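Long-range contacts in putative cytoplasmic protein (Salmonella typhimurium, PDB 2GK3), which is of unknown function but belongs to the class I glutamine amidotransferase-like proteins and assembles as a hexamer: residues Pro149-Asp154 against Val193-Ala198; Pro172-Val177 against Leu210-Tyr215; Asn106-Ile111 against Thr142-Val147. All coordinates share one frame; numbering follows the deposited sequence.

How the interactions relate
The three contacts all lie within the region that resembles class I glutamine amidotransferases. Strand 207-215 supplies one side of interaction 2 and touches the other two, through Val-211 and Gly-213 at interaction 1 and Tyr-215 at interaction 3. Interactions 1 and 2, with centres about 14 Å apart, touch where Ala-198 CB packs 3.6 Å from Val-211 CG1; their segments alternate along the chain. Interaction 3 closes earlier in the sequence and is centred about 16 Å from interaction 1, joined to it by a probable hydrogen bond of 3.2 Å from Arg-195 NH2 to Ala-145 O. Between interactions 2 and 3 the centres are about 22 Å apart, yet Tyr-215 CE2 reaches Val-147 CG2 at 3.7 Å.

Interaction 1: Pro149-Asp154 against Val193-Ala198; sequences PVIMLD and VARDDA
Pro-149 meets the second segment through both its carbonyl and its ring. Its O accepts a hydrogen bond from Arg-195 N at 3.0 Å. Ala-198 CB packs against the same oxygen and lies 3.9 Å from Pro-149 CB. The Arg-195 side chain passes the proline backbone, with CG 3.8 Å from Pro-149 C. At Val-150 the backbones come close, its CA standing 4.3 Å from Ala-194 CA, a non-hydrogen-bonded pair whose side chains diverge. The Val-150 side chain instead packs on Val-211 and Cys-222 of the adjoining strands 207-215 and 218-223.

Together with the next pair this makes a two-pair antiparallel ladder, in which strand 150-151 adds to the end of strand 185-194. Ile-151 and Val-193 form its hydrogen-bonded pair: Ile-151 N donates to Val-193 O at 2.6 Å, while Val-193 N returns a bond of 3.0 Å to Ile-151 O. The two reciprocal bonds, with N-H...O angles of 172° and 180°, set Ile-151 opposite Val-193. The two side chains share one face of the ladder. On that face Ile-151 CG1 is anti to its own carbonyl carbon (chi1 -71°) and sits over one face of the Arg-195 guanidinium, toward the rim, 3.7 Å from NH1; the side chains of Ile-151 and Arg-195 cross at about a right angle. The polar end of this arginine is held elsewhere, NE by Leu-148 O and NH2 by Ala-145 O, which would limit rotation of the guanidinium. After Ile-151 the first segment leaves the ladder, and at its far end Asp-154 OD1 forms a salt bridge with Lys-140 NZ.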
ATOM      1  N   PRO E 149      13.045  25.187 -22.354  1.00 28.70           N
ATOM      2  CA  PRO E 149      13.685  25.263 -23.667  1.00 28.76           C
ATOM      3  C   PRO E 149      13.762  23.908 -24.399  1.00 29.16           C
ATOM      4  O   PRO E 149      14.540  23.753 -25.350  1.00 29.34           O
ATOM      5  CB  PRO E 149      15.078  25.782 -23.325  1.00 28.23           C
ATOM      6  CG  PRO E 149      15.363  25.195 -22.010  1.00 27.97           C
ATOM      7  CD  PRO E 149      14.046  25.106 -21.276  1.00 28.36           C
ATOM      8  N   VAL E 150      12.979  22.936 -23.938  1.00 29.87           N
ATOM      9  CA  VAL E 150      12.888  21.622 -24.588  1.00 29.71           C
ATOM     10  C   VAL E 150      11.425  21.246 -24.832  1.00 29.74           C
ATOM     11  O   VAL E 150      10.510  21.776 -24.185  1.00 29.92           O
ATOM     12  CB  VAL E 150      13.613  20.494 -23.776  1.00 30.38           C
ATOM     13  CG1 VAL E 150      15.097  20.795 -23.623  1.00 30.28           C
ATOM     14  CG2 VAL E 150      12.944  20.241 -22.398  1.00 29.49           C
ATOM     15  N   ILE E 151      11.199  20.329 -25.766  1.00 29.33           N
ATOM     16  CA  ILE E 151       9.852  19.780 -25.998  1.00 28.39           C
ATOM     17  C   ILE E 151       9.918  18.352 -25.497  1.00 27.78           C
ATOM     18  O   ILE E 151      10.857  17.631 -25.813  1.00 28.42           O
ATOM     19  CB  ILE E 151       9.460  19.865 -27.496  1.00 28.44           C
ATOM     20  CG1 ILE E 151       9.212  21.328 -27.888  1.00 29.17           C
ATOM     21  CG2 ILE E 151       8.213  19.020 -27.804  1.00 27.17           C
ATOM     22  CD1 ILE E 151       9.413  21.590 -29.373  1.00 31.59           C
HETATM   23  N   MSE E 152       8.956  17.959 -24.677  1.00 26.98           N
HETATM   24  CA  MSE E 152       8.970  16.651 -24.045  1.00 25.72           C
HETATM   25  C   MSE E 152       8.345  15.558 -24.917  1.00 27.35           C
HETATM   26  O   MSE E 152       7.716  15.852 -25.936  1.00 27.12           O
HETATM   27  CB  MSE E 152       8.238  16.727 -22.703  1.00 25.76           C
HETATM   28  CG  MSE E 152       9.161  17.009 -21.497  1.00 25.40           C
HETATM   29 SE   MSE E 152       8.180  17.917 -20.129  0.50 20.28          SE
HETATM   30  CE  MSE E 152       7.010  16.549 -19.660  1.00 29.72           C
ATOM     31  N   LEU E 153       8.500  14.304 -24.502  1.00 28.41           N
ATOM     32  CA  LEU E 153       7.803  13.180 -25.161  1.00 29.87           C
ATOM     33  C   LEU E 153       6.346  13.088 -24.686  1.00 30.15           C
ATOM     34  O   LEU E 153       5.952  13.789 -23.757  1.00 30.74           O
ATOM     35  CB  LEU E 153       8.545  11.851 -24.929  1.00 29.53           C
ATOM     36  CG  LEU E 153      10.047  11.779 -25.258  1.00 30.14           C
ATOM     37  CD1 LEU E 153      10.583  10.348 -25.081  1.00 32.23           C
ATOM     38  CD2 LEU E 153      10.374  12.291 -26.663  1.00 31.88           C
ATOM     39  N   ASP E 154       5.552  12.250 -25.341  1.00 30.59           N
ATOM     40  CA  ASP E 154       4.140  12.049 -24.980  1.00 31.64           C
ATOM     41  C   ASP E 154       3.889  10.963 -23.927  1.00 30.64           C
ATOM     42  O   ASP E 154       2.787  10.844 -23.413  1.00 31.98           O
ATOM     43  CB  ASP E 154       3.307  11.754 -26.233  1.00 32.17           C
ATOM     44  CG  ASP E 154       3.297  12.918 -27.203  1.00 36.09           C
ATOM     45  OD1 ASP E 154       3.130  14.084 -26.745  1.00 39.25           O
ATOM     46  OD2 ASP E 154       3.467  12.672 -28.424  1.00 39.32           O
ATOM     47  N   VAL E 193      13.538  16.907 -26.814  1.00 28.52           N
ATOM     48  CA  VAL E 193      14.017  17.532 -28.024  1.00 29.06           C
ATOM     49  C   VAL E 193      14.212  19.017 -27.696  1.00 29.15           C
ATOM     50  O   VAL E 193      13.300  19.670 -27.169  1.00 29.30           O
ATOM     51  CB  VAL E 193      13.008  17.343 -29.190  1.00 28.91           C
ATOM     52  CG1 VAL E 193      13.484  18.087 -30.429  1.00 29.12           C
ATOM     53  CG2 VAL E 193      12.798  15.830 -29.498  1.00 28.37           C
ATOM     54  N   ALA E 194      15.402  19.538 -27.979  1.00 29.00           N
ATOM     55  CA  ALA E 194      15.652  20.967 -27.797  1.00 29.66           C
ATOM     56  C   ALA E 194      14.736  21.806 -28.707  1.00 29.81           C
ATOM     57  O   ALA E 194      14.534  21.454 -29.861  1.00 29.53           O
ATOM     58  CB  ALA E 194      17.102  21.275 -28.087  1.00 29.18           C
ATOM     59  N   ARG E 195      14.180  22.905 -28.196  1.00 30.26           N
ATOM     60  CA  ARG E 195      13.520  23.869 -29.081  1.00 30.76           C
ATOM     61  C   ARG E 195      14.592  24.367 -30.079  1.00 31.85           C
ATOM     62  O   ARG E 195      15.749  24.558 -29.679  1.00 31.67           O
ATOM     63  CB  ARG E 195      12.875  25.003 -28.273  1.00 29.92           C
ATOM     64  CG  ARG E 195      11.659  24.543 -27.456  1.00 30.37           C
ATOM     65  CD  ARG E 195      10.920  25.677 -26.731  1.00 30.17           C
ATOM     66  NE  ARG E 195       9.857  25.159 -25.848  1.00 27.72           N
ATOM     67  CZ  ARG E 195       8.651  24.788 -26.270  1.00 30.27           C
ATOM     68  NH1 ARG E 195       8.342  24.892 -27.563  1.00 28.71           N
ATOM     69  NH2 ARG E 195       7.749  24.311 -25.413  1.00 30.66           N
ATOM     70  N   ASP E 196      14.254  24.535 -31.369  1.00 33.22           N
ATOM     71  CA  ASP E 196      15.304  24.916 -32.359  1.00 34.59           C
ATOM     72  C   ASP E 196      15.742  26.374 -32.135  1.00 34.64           C
ATOM     73  O   ASP E 196      16.554  26.943 -32.823  1.00 33.93           O
ATOM     74  CB  ASP E 196      14.946  24.567 -33.828  1.00 34.89           C
ATOM     75  CG  ASP E 196      13.725  25.314 -34.370  1.00 37.73           C
ATOM     76  OD1 ASP E 196      13.233  24.894 -35.458  1.00 43.29           O
ATOM     77  OD2 ASP E 196      13.248  26.294 -33.761  1.00 37.87           O
ATOM     78  N   ASP E 197      15.174  26.897 -31.071  1.00 35.76           N
ATOM     79  CA  ASP E 197      15.357  28.204 -30.509  1.00 36.17           C
ATOM     80  C   ASP E 197      16.528  28.216 -29.518  1.00 36.08           C
ATOM     81  O   ASP E 197      17.192  29.233 -29.303  1.00 36.27           O
ATOM     82  CB  ASP E 197      14.063  28.425 -29.693  1.00 36.59           C
ATOM     83  CG  ASP E 197      13.532  29.757 -29.876  1.00 38.21           C
ATOM     84  OD1 ASP E 197      12.447  30.056 -29.363  1.00 38.67           O
ATOM     85  OD2 ASP E 197      14.236  30.516 -30.571  1.00 43.98           O
ATOM     86  N   ALA E 198      16.726  27.070 -28.876  1.00 35.29           N
ATOM     87  CA  ALA E 198      17.535  26.964 -27.684  1.00 34.85           C
ATOM     88  C   ALA E 198      18.969  26.569 -28.003  1.00 34.70           C
ATOM     89  O   ALA E 198      19.271  26.183 -29.126  1.00 33.91           O
ATOM     90  CB  ALA E 198      16.912  25.959 -26.749  1.00 34.78           C
TER

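Interaction 2: Pro172-Val177 against Leu210-Tyr215; sequences PEHPVV and LVFGEY
His-174 and Phe-212 bring their rings together where the loop between strands 164-169 and 185-194 meets strand 207-215, part of the beta-rich body of this amidotransferase-like protein. The planes are nearly parallel, at 11°, but with centroids 5.0 Å apart the rings are displaced laterally, with little face-to-face overlap. His-174 CE1 lies over one face of the phenylalanine, 3.9 Å from Phe-212 CE2.

Followed outward, Phe-212 starts from a CB that points toward the loop. Its CG is anti to the carbonyl carbon (chi1 -66°), which sets the base of the ring beside the backbone N. CD2 is the first ring atom to find the histidine, at 4.0 Å from both His-174 CE1 and NE2; CE2 follows against CE1. At the tip, CZ meets the valine, 3.7 Å from Val-176 CG2, the two side chains meeting tip to tip. Phe-252 of helix 242-253 adds an edge-to-face partner to Phe-212 and also meets the His-174 ring, so helix 242-253 packs on both rings.

Within the loop, Val-176 N gives a weak bond to His-174 ND1, which may help orient the imidazole, and Pro-175 CD lies over one of its faces. Beside the rings, Leu-210 CD2 approaches Val-177 CG1 tip to tip at 4.0 Å.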
ATOM      1  N   PRO E 172      31.768  23.265 -26.265  1.00 43.05           N
ATOM      2  CA  PRO E 172      32.748  23.306 -25.171  1.00 43.24           C
ATOM      3  C   PRO E 172      33.335  24.712 -24.889  1.00 43.71           C
ATOM      4  O   PRO E 172      34.029  24.905 -23.894  1.00 44.03           O
ATOM      5  CB  PRO E 172      33.839  22.333 -25.637  1.00 43.00           C
ATOM      6  CG  PRO E 172      33.755  22.351 -27.135  1.00 43.17           C
ATOM      7  CD  PRO E 172      32.299  22.554 -27.450  1.00 43.36           C
ATOM      8  N   GLU E 173      33.050  25.675 -25.756  1.00 44.25           N
ATOM      9  CA  GLU E 173      33.471  27.074 -25.554  1.00 44.76           C
ATOM     10  C   GLU E 173      32.404  27.912 -24.837  1.00 43.78           C
ATOM     11  O   GLU E 173      32.649  29.076 -24.486  1.00 43.92           O
ATOM     12  CB  GLU E 173      33.847  27.736 -26.892  1.00 45.52           C
ATOM     13  CG  GLU E 173      33.556  26.887 -28.176  1.00 48.98           C
ATOM     14  CD  GLU E 173      32.057  26.620 -28.455  1.00 51.36           C
ATOM     15  OE1 GLU E 173      31.718  25.448 -28.735  1.00 52.91           O
ATOM     16  OE2 GLU E 173      31.232  27.566 -28.420  1.00 52.17           O
ATOM     17  N   HIS E 174      31.222  27.324 -24.635  1.00 42.32           N
ATOM     18  CA  HIS E 174      30.139  28.003 -23.938  1.00 40.77           C
ATOM     19  C   HIS E 174      30.630  28.338 -22.523  1.00 39.84           C
ATOM     20  O   HIS E 174      31.216  27.474 -21.863  1.00 39.98           O
ATOM     21  CB  HIS E 174      28.895  27.108 -23.893  1.00 40.51           C
ATOM     22  CG  HIS E 174      27.662  27.810 -23.414  1.00 39.42           C
ATOM     23  ND1 HIS E 174      27.416  28.059 -22.080  1.00 37.60           N
ATOM     24  CD2 HIS E 174      26.609  28.321 -24.092  1.00 39.04           C
ATOM     25  CE1 HIS E 174      26.264  28.690 -21.957  1.00 37.60           C
ATOM     26  NE2 HIS E 174      25.752  28.858 -23.163  1.00 38.71           N
ATOM     27  N   PRO E 175      30.421  29.589 -22.068  1.00 39.15           N
ATOM     28  CA  PRO E 175      30.882  30.057 -20.740  1.00 38.89           C
ATOM     29  C   PRO E 175      30.666  29.075 -19.583  1.00 38.88           C
ATOM     30  O   PRO E 175      31.549  28.940 -18.737  1.00 39.76           O
ATOM     31  CB  PRO E 175      30.051  31.321 -20.491  1.00 38.56           C
ATOM     32  CG  PRO E 175      29.604  31.790 -21.820  1.00 38.48           C
ATOM     33  CD  PRO E 175      29.718  30.653 -22.813  1.00 39.05           C
ATOM     34  N   VAL E 176      29.520  28.387 -19.547  1.00 38.43           N
ATOM     35  CA  VAL E 176      29.177  27.482 -18.442  1.00 37.65           C
ATOM     36  C   VAL E 176      30.120  26.280 -18.331  1.00 38.55           C
ATOM     37  O   VAL E 176      30.482  25.846 -17.230  1.00 38.61           O
ATOM     38  CB  VAL E 176      27.702  27.025 -18.538  1.00 37.44           C
ATOM     39  CG1 VAL E 176      27.433  25.791 -17.684  1.00 35.99           C
ATOM     40  CG2 VAL E 176      26.765  28.158 -18.151  1.00 35.90           C
ATOM     41  N   VAL E 177      30.535  25.755 -19.475  1.00 39.24           N
ATOM     42  CA  VAL E 177      31.306  24.517 -19.508  1.00 39.76           C
ATOM     43  C   VAL E 177      32.755  24.697 -19.974  1.00 40.44           C
ATOM     44  O   VAL E 177      33.542  23.747 -19.971  1.00 39.85           O
ATOM     45  CB  VAL E 177      30.609  23.461 -20.393  1.00 39.84           C
ATOM     46  CG1 VAL E 177      29.209  23.139 -19.841  1.00 38.63           C
ATOM     47  CG2 VAL E 177      30.553  23.936 -21.853  1.00 38.87           C
ATOM     48  N   LEU E 210      22.416  19.258 -21.675  1.00 31.43           N
ATOM     49  CA  LEU E 210      22.352  20.599 -21.096  1.00 30.88           C
ATOM     50  C   LEU E 210      21.884  21.585 -22.150  1.00 30.52           C
ATOM     51  O   LEU E 210      22.512  21.708 -23.194  1.00 30.13           O
ATOM     52  CB  LEU E 210      23.711  21.010 -20.509  1.00 30.56           C
ATOM     53  CG  LEU E 210      23.795  22.334 -19.742  1.00 30.99           C
ATOM     54  CD1 LEU E 210      22.839  22.403 -18.508  1.00 27.67           C
ATOM     55  CD2 LEU E 210      25.242  22.609 -19.338  1.00 30.81           C
ATOM     56  N   VAL E 211      20.790  22.287 -21.856  1.00 30.50           N
ATOM     57  CA  VAL E 211      20.122  23.165 -22.820  1.00 30.94           C
ATOM     58  C   VAL E 211      19.768  24.503 -22.164  1.00 31.28           C
ATOM     59  O   VAL E 211      19.184  24.525 -21.076  1.00 30.77           O
ATOM     60  CB  VAL E 211      18.807  22.528 -23.380  1.00 31.10           C
ATOM     61  CG1 VAL E 211      18.116  23.471 -24.387  1.00 30.60           C
ATOM     62  CG2 VAL E 211      19.084  21.150 -24.025  1.00 31.41           C
ATOM     63  N   PHE E 212      20.115  25.599 -22.845  1.00 30.98           N
ATOM     64  CA  PHE E 212      19.822  26.959 -22.364  1.00 31.31           C
ATOM     65  C   PHE E 212      18.813  27.667 -23.264  1.00 31.96           C
ATOM     66  O   PHE E 212      18.867  27.555 -24.485  1.00 32.37           O
ATOM     67  CB  PHE E 212      21.118  27.796 -22.230  1.00 30.29           C
ATOM     68  CG  PHE E 212      22.053  27.287 -21.162  1.00 29.25           C
ATOM     69  CD1 PHE E 212      21.878  27.662 -19.836  1.00 29.22           C
ATOM     70  CD2 PHE E 212      23.080  26.398 -21.476  1.00 28.36           C
ATOM     71  CE1 PHE E 212      22.710  27.164 -18.839  1.00 29.61           C
ATOM     72  CE2 PHE E 212      23.922  25.909 -20.497  1.00 27.42           C
ATOM     73  CZ  PHE E 212      23.740  26.289 -19.178  1.00 28.98           C
ATOM     74  N   GLY E 213      17.886  28.390 -22.666  1.00 32.69           N
ATOM     75  CA  GLY E 213      16.987  29.214 -23.457  1.00 33.76           C
ATOM     76  C   GLY E 213      16.573  30.492 -22.774  1.00 34.28           C
ATOM     77  O   GLY E 213      17.165  30.896 -21.767  1.00 34.79           O
ATOM     78  N   GLU E 214      15.551  31.131 -23.326  1.00 34.74           N
ATOM     79  CA  GLU E 214      15.007  32.337 -22.737  1.00 35.37           C
ATOM     80  C   GLU E 214      13.507  32.255 -22.799  1.00 35.10           C
ATOM     81  O   GLU E 214      12.946  31.517 -23.618  1.00 35.34           O
ATOM     82  CB  GLU E 214      15.523  33.574 -23.464  1.00 35.76           C
ATOM     83  CG  GLU E 214      17.048  33.567 -23.614  1.00 38.98           C
ATOM     84  CD  GLU E 214      17.625  34.874 -24.119  1.00 43.09           C
ATOM     85  OE1 GLU E 214      16.940  35.913 -24.002  1.00 44.32           O
ATOM     86  OE2 GLU E 214      18.783  34.858 -24.613  1.00 44.60           O
ATOM     87  N   TYR E 215      12.860  32.980 -21.902  1.00 34.49           N
ATOM     88  CA  TYR E 215      11.421  33.083 -21.882  1.00 34.05           C
ATOM     89  C   TYR E 215      11.024  34.468 -21.388  1.00 35.10           C
ATOM     90  O   TYR E 215      11.009  34.729 -20.163  1.00 35.19           O
ATOM     91  CB  TYR E 215      10.807  32.000 -20.992  1.00 33.60           C
ATOM     92  CG  TYR E 215       9.301  32.013 -21.039  1.00 32.43           C
ATOM     93  CD1 TYR E 215       8.623  31.531 -22.151  1.00 32.33           C
ATOM     94  CD2 TYR E 215       8.561  32.537 -19.997  1.00 30.94           C
ATOM     95  CE1 TYR E 215       7.248  31.559 -22.216  1.00 32.66           C
ATOM     96  CE2 TYR E 215       7.193  32.560 -20.049  1.00 32.14           C
ATOM     97  CZ  TYR E 215       6.546  32.079 -21.165  1.00 32.51           C
ATOM     98  OH  TYR E 215       5.188  32.103 -21.216  1.00 32.82           O
TER

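Interaction 3: Asn106-Ile111 against Thr142-Val147; sequences NALESI and TVLAEV
Apolar contacts of Leu-108 and Ile-111 with Thr-142, Val-143 and Leu-144 carry most of this interface. Leu-108 divides its branches: CD1 lies 3.7 Å from Thr-142 CB, while CD2 meets Leu-144 CD2 at 4.0 Å, the leucine side chains crossing at about a right angle. Its CB also touches Val-143 CG2. One turn on, Ile-111 CG2 packs 3.9 Å from Leu-144 CD1. Leu-144 CG is anti to its backbone N (chi1 -154°), and its two methyls meet Ile-111 and Leu-108.

Among the polar side chains, Glu-109 is bent at chi2 (-76°), and its OE2 lies 3.6 Å from Val-143 CG1, while OE1 forms a salt bridge with Lys-112.

Hydrogen bonds shape each segment separately. Asn-106 is the N-cap, its OD1 gripped by Leu-108 N at 3.0 Å and Glu-109 N at 3.2 Å; Asn-106 ND2 hydrogen-bonds to Glu-163 OE2 of the second subunit. Thr-142 OG1 accepts from Leu-144 N in an ST turn and also bonds to Tyr-139 O.

Helix 88-92 flanks Leu-108 and Thr-142, where the start of helix 107-116 joins the loop between strands 120-124 and 150-151.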
ATOM      1  N   ASN E 106      -2.338  29.478  -8.755  1.00 31.06           N
ATOM      2  CA  ASN E 106      -1.702  28.383  -9.486  1.00 29.68           C
ATOM      3  C   ASN E 106      -0.177  28.490  -9.429  1.00 29.39           C
ATOM      4  O   ASN E 106       0.410  29.431  -9.968  1.00 29.19           O
ATOM      5  CB  ASN E 106      -2.218  28.387 -10.925  1.00 29.55           C
ATOM      6  CG  ASN E 106      -1.767  27.180 -11.727  1.00 29.17           C
ATOM      7  OD1 ASN E 106      -0.599  26.790 -11.689  1.00 31.31           O
ATOM      8  ND2 ASN E 106      -2.687  26.603 -12.481  1.00 27.20           N
ATOM      9  N   ALA E 107       0.469  27.524  -8.769  1.00 29.33           N
ATOM     10  CA  ALA E 107       1.919  27.617  -8.470  1.00 28.54           C
ATOM     11  C   ALA E 107       2.744  27.658  -9.743  1.00 28.89           C
ATOM     12  O   ALA E 107       3.802  28.291  -9.811  1.00 28.95           O
ATOM     13  CB  ALA E 107       2.363  26.480  -7.579  1.00 27.33           C
ATOM     14  N   LEU E 108       2.247  26.977 -10.768  1.00 29.86           N
ATOM     15  CA  LEU E 108       2.980  26.902 -12.035  1.00 29.69           C
ATOM     16  C   LEU E 108       2.795  28.204 -12.832  1.00 29.79           C
ATOM     17  O   LEU E 108       3.736  28.645 -13.522  1.00 29.44           O
ATOM     18  CB  LEU E 108       2.577  25.654 -12.822  1.00 29.46           C
ATOM     19  CG  LEU E 108       2.923  24.264 -12.241  1.00 30.02           C
ATOM     20  CD1 LEU E 108       2.517  23.181 -13.246  1.00 29.39           C
ATOM     21  CD2 LEU E 108       4.423  24.126 -11.920  1.00 27.69           C
ATOM     22  N   GLU E 109       1.608  28.820 -12.724  1.00 29.79           N
ATOM     23  CA  GLU E 109       1.425  30.193 -13.235  1.00 30.97           C
ATOM     24  C   GLU E 109       2.391  31.166 -12.540  1.00 31.05           C
ATOM     25  O   GLU E 109       3.062  31.943 -13.207  1.00 31.27           O
ATOM     26  CB  GLU E 109      -0.018  30.683 -13.141  1.00 30.84           C
ATOM     27  CG  GLU E 109      -1.020  29.875 -13.971  1.00 32.52           C
ATOM     28  CD  GLU E 109      -0.994  30.152 -15.488  1.00 35.17           C
ATOM     29  OE1 GLU E 109      -0.224  30.997 -15.972  1.00 35.27           O
ATOM     30  OE2 GLU E 109      -1.771  29.506 -16.221  1.00 37.59           O
ATOM     31  N   SER E 110       2.510  31.057 -11.214  1.00 31.49           N
ATOM     32  CA  SER E 110       3.396  31.933 -10.422  1.00 31.47           C
ATOM     33  C   SER E 110       4.817  31.816 -10.921  1.00 31.43           C
ATOM     34  O   SER E 110       5.472  32.829 -11.200  1.00 31.39           O
ATOM     35  CB  SER E 110       3.345  31.575  -8.933  1.00 30.78           C
ATOM     36  OG  SER E 110       2.044  31.787  -8.412  1.00 31.77           O
ATOM     37  N   ILE E 111       5.275  30.570 -11.052  1.00 31.55           N
ATOM     38  CA  ILE E 111       6.622  30.287 -11.564  1.00 31.60           C
ATOM     39  C   ILE E 111       6.805  30.850 -12.970  1.00 31.90           C
ATOM     40  O   ILE E 111       7.837  31.454 -13.264  1.00 31.96           O
ATOM     41  CB  ILE E 111       6.983  28.776 -11.477  1.00 31.44           C
ATOM     42  CG1 ILE E 111       7.121  28.374 -10.002  1.00 31.44           C
ATOM     43  CG2 ILE E 111       8.268  28.479 -12.259  1.00 29.85           C
ATOM     44  CD1 ILE E 111       7.143  26.861  -9.735  1.00 30.58           C
ATOM     45  N   THR E 142       1.080  20.734 -18.801  1.00 27.62           N
ATOM     46  CA  THR E 142       0.919  21.827 -17.836  1.00 27.30           C
ATOM     47  C   THR E 142       1.331  23.144 -18.457  1.00 28.15           C
ATOM     48  O   THR E 142       2.020  23.168 -19.486  1.00 28.69           O
ATOM     49  CB  THR E 142       1.794  21.624 -16.556  1.00 27.43           C
ATOM     50  OG1 THR E 142       3.176  21.823 -16.879  1.00 25.10           O
ATOM     51  CG2 THR E 142       1.589  20.229 -15.928  1.00 24.15           C
ATOM     52  N   VAL E 143       0.941  24.246 -17.816  1.00 28.61           N
ATOM     53  CA  VAL E 143       1.272  25.599 -18.303  1.00 28.00           C
ATOM     54  C   VAL E 143       2.771  25.921 -18.248  1.00 28.51           C
ATOM     55  O   VAL E 143       3.211  26.987 -18.711  1.00 28.59           O
ATOM     56  CB  VAL E 143       0.433  26.670 -17.594  1.00 28.16           C
ATOM     57  CG1 VAL E 143      -1.068  26.481 -17.963  1.00 27.87           C
ATOM     58  CG2 VAL E 143       0.616  26.598 -16.088  1.00 28.66           C
ATOM     59  N   LEU E 144       3.561  24.995 -17.706  1.00 27.81           N
ATOM     60  CA  LEU E 144       5.006  25.186 -17.625  1.00 27.39           C
ATOM     61  C   LEU E 144       5.768  24.703 -18.879  1.00 27.04           C
ATOM     62  O   LEU E 144       6.899  25.113 -19.105  1.00 26.90           O
ATOM     63  CB  LEU E 144       5.569  24.483 -16.366  1.00 27.06           C
ATOM     64  CG  LEU E 144       6.869  25.037 -15.770  1.00 26.71           C
ATOM     65  CD1 LEU E 144       6.683  26.499 -15.275  1.00 28.84           C
ATOM     66  CD2 LEU E 144       7.419  24.140 -14.636  1.00 27.37           C
ATOM     67  N   ALA E 145       5.168  23.806 -19.659  1.00 27.01           N
ATOM     68  CA  ALA E 145       5.806  23.288 -20.880  1.00 27.00           C
ATOM     69  C   ALA E 145       6.342  24.422 -21.796  1.00 27.52           C
ATOM     70  O   ALA E 145       7.485  24.376 -22.239  1.00 27.38           O
ATOM     71  CB  ALA E 145       4.853  22.332 -21.638  1.00 26.33           C
ATOM     72  N   GLU E 146       5.538  25.460 -22.028  1.00 28.05           N
ATOM     73  CA  GLU E 146       5.965  26.592 -22.878  1.00 28.82           C
ATOM     74  C   GLU E 146       7.133  27.402 -22.335  1.00 29.28           C
ATOM     75  O   GLU E 146       7.755  28.160 -23.084  1.00 29.85           O
ATOM     76  CB  GLU E 146       4.802  27.559 -23.150  1.00 28.52           C
ATOM     77  CG  GLU E 146       3.762  27.028 -24.112  1.00 30.57           C
ATOM     78  CD  GLU E 146       4.265  26.923 -25.545  1.00 31.79           C
ATOM     79  OE1 GLU E 146       5.285  27.559 -25.876  1.00 34.04           O
ATOM     80  OE2 GLU E 146       3.632  26.201 -26.343  1.00 31.51           O
ATOM     81  N   VAL E 147       7.415  27.272 -21.040  1.00 29.53           N
ATOM     82  CA  VAL E 147       8.516  28.019 -20.428  1.00 29.32           C
ATOM     83  C   VAL E 147       9.847  27.304 -20.681  1.00 29.18           C
ATOM     84  O   VAL E 147      10.892  27.955 -20.770  1.00 29.22           O
ATOM     85  CB  VAL E 147       8.285  28.295 -18.898  1.00 29.53           C
ATOM     86  CG1 VAL E 147       9.484  28.987 -18.262  1.00 29.84           C
ATOM     87  CG2 VAL E 147       7.032  29.138 -18.676  1.00 28.61           C
TER